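Local coordinates for Mll3558 protein (Mesorhizobium loti, PDB 3RD6) that is of unknown function but belongs to the AHA1 family, whose Bet v 1-like fold commonly encloses a hydrophobic ligand cavity, at residues 31-34 and 35-39. Numbering follows the deposited sequence.
Sequences ATVR and RWRVD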
loop_
_atom_site.group_PDB
_atom_site.type_symbol
_atom_site.label_atom_id
_atom_site.label_comp_id
_atom_site.label_asym_id
_atom_site.label_seq_id
_atom_site.Cartn_x
_atom_site.Cartn_y
_atom_site.Cartn_z
ATOM N N ALA A 31 -17.465 1.132 15.348
ATOM C CA ALA A 31 -17.596 1.613 16.726
ATOM C C ALA A 31 -16.407 1.201 17.606
ATOM O O ALA A 31 -15.742 2.052 18.212
ATOM C CB ALA A 31 -18.891 1.098 17.331
ATOM N N THR A 32 -16.147 -0.102 17.685
ATOM C CA THR A 32 -15.038 -0.581 18.487
ATOM C C THR A 32 -13.760 0.136 18.055
ATOM O O THR A 32 -13.033 0.693 18.883
ATOM C CB THR A 32 -14.833 -2.097 18.334
ATOM O OG1 THR A 32 -15.957 -2.783 18.874
ATOM C CG2 THR A 32 -13.580 -2.544 19.079
ATOM N N VAL A 33 -13.496 0.126 16.752
ATOM C CA VAL A 33 -12.299 0.761 16.225
ATOM C C VAL A 33 -12.138 2.175 16.763
ATOM O O VAL A 33 -11.062 2.542 17.234
ATOM C CB VAL A 33 -12.315 0.796 14.667
ATOM C CG1 VAL A 33 -11.073 1.464 14.133
ATOM C CG2 VAL A 33 -12.407 -0.599 14.122
ATOM N N ARG A 34 -13.214 2.953 16.714
ATOM C CA ARG A 34 -13.174 4.348 17.168
ATOM C C ARG A 34 -12.859 4.551 18.637
ATOM O O ARG A 34 -12.861 5.679 19.105
ATOM C CB ARG A 34 -14.493 5.068 16.859
ATOM C CG ARG A 34 -14.779 5.263 15.373
ATOM C CD ARG A 34 -15.766 6.416 15.149
ATOM N NE ARG A 34 -15.295 7.646 15.779
ATOM C CZ ARG A 34 -15.616 8.870 15.376
ATOM N NH1 ARG A 34 -16.416 9.049 14.329
ATOM N NH2 ARG A 34 -15.120 9.920 16.018
ATOM N N ARG A 35 -12.591 3.478 19.370
ATOM C CA ARG A 35 -12.298 3.624 20.787
ATOM C C ARG A 35 -10.848 3.351 21.169
ATOM O O ARG A 35 -10.355 3.908 22.148
ATOM C CB ARG A 35 -13.261 2.766 21.612
ATOM C CG ARG A 35 -14.732 3.124 21.366
ATOM C CD ARG A 35 -15.666 2.513 22.406
ATOM N NE ARG A 35 -15.662 1.051 22.375
ATOM C CZ ARG A 35 -16.533 0.304 21.700
ATOM N NH1 ARG A 35 -17.498 0.871 20.991
ATOM N NH2 ARG A 35 -16.442 -1.017 21.734
ATOM N N TRP A 36 -10.148 2.510 20.412
ATOM C CA TRP A 36 -8.743 2.253 20.731
ATOM C C TRP A 36 -7.741 2.983 19.828
ATOM O O TRP A 36 -6.633 3.275 20.261
ATOM C CB TRP A 36 -8.425 0.745 20.755
ATOM C CG TRP A 36 -8.813 -0.057 19.543
ATOM C CD1 TRP A 36 -10.067 -0.485 19.211
ATOM C CD2 TRP A 36 -7.930 -0.605 18.552
ATOM N NE1 TRP A 36 -10.019 -1.270 18.079
ATOM C CE2 TRP A 36 -8.722 -1.353 17.650
ATOM C CE3 TRP A 36 -6.549 -0.529 18.333
ATOM C CZ2 TRP A 36 -8.173 -2.033 16.556
ATOM C CZ3 TRP A 36 -6.002 -1.205 17.242
ATOM C CH2 TRP A 36 -6.815 -1.941 16.366
ATOM N N ARG A 37 -8.134 3.297 18.594
ATOM C CA ARG A 37 -7.255 4.007 17.669
ATOM C C ARG A 37 -7.616 5.492 17.546
ATOM O O ARG A 37 -6.734 6.353 17.475
ATOM C CB ARG A 37 -7.332 3.386 16.282
ATOM C CG ARG A 37 -6.902 1.947 16.188
ATOM C CD ARG A 37 -7.397 1.398 14.872
ATOM N NE ARG A 37 -7.336 2.448 13.857
ATOM C CZ ARG A 37 -7.873 2.347 12.652
ATOM N NH1 ARG A 37 -8.519 1.239 12.307
ATOM N NH2 ARG A 37 -7.756 3.349 11.798
ATOM N N VAL A 38 -8.917 5.768 17.496
ATOM C CA VAL A 38 -9.441 7.121 17.390
ATOM C C VAL A 38 -10.368 7.379 18.585
ATOM O O VAL A 38 -10.725 6.447 19.301
ATOM C CB VAL A 38 -10.254 7.312 16.066
ATOM C CG1 VAL A 38 -10.830 8.723 15.965
ATOM C CG2 VAL A 38 -9.370 7.032 14.872
ATOM N N ASP A 39 -10.730 8.641 18.814
ATOM C CA ASP A 39 -11.627 8.996 19.906
ATOM C C ASP A 39 -13.055 9.144 19.367
ATOM O O ASP A 39 -13.711 8.166 19.016
ATOM C CB ASP A 39 -11.198 10.313 20.566
ATOM C CG ASP A 39 -9.869 10.212 21.292
ATOM O OD1 ASP A 39 -8.820 10.159 20.621
ATOM O OD2 ASP A 39 -9.887 10.184 22.537
#
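R35 folds back over the preceding turn of helix 30-36 and lays one face of its guanidinium on the backbone of T32, whose CA stands 3.4 Å above the guanidinium plane, toward the rim of the group. The bend at chi3 (-64°) turns the chain back in this way, bringing NH1 to 3.9 Å from CB of A31 and NH2 to 3.4 Å from OG1 of T32. One residue on, the W36 indole lies against the same turn: O of V33 lies over one ring face, 3.7 Å from CD1 of W36. CG of W36 sits between its own backbone N and carbonyl carbon (chi1 53°), a torsion that swings the indole back toward T32 and V33. On another side of the turn, V33 and R37 run alongside each other, with the V33 CG1 methyl over one face of the R37 guanidinium, 3.6 Å from CZ of R37.

Backbone bonding here is mostly of the i to i+3 kind: N of R35 donates to O of T32 at 2.9 Å, while O of V33 receives two weak bonds, from N of W36 and, as an i to i+4 pairing, from N of R37, each 3.3 Å long. This short helix follows helix 20-28 in the helix-grip arrangement of the Bet v 1-like fold, in which a curved antiparallel sheet wraps the long C-terminal helix, here 131-148.

Several polar ends are set by neighbours beyond this turn. The W36 indole N-H bonds to O of A26, and F27 meets its ring edge-to-face; D29 holds the T32 hydroxyl. E58 forms a salt bridge with NH2 of R37, while V33 and R37 both touch F50 of strand 47-50.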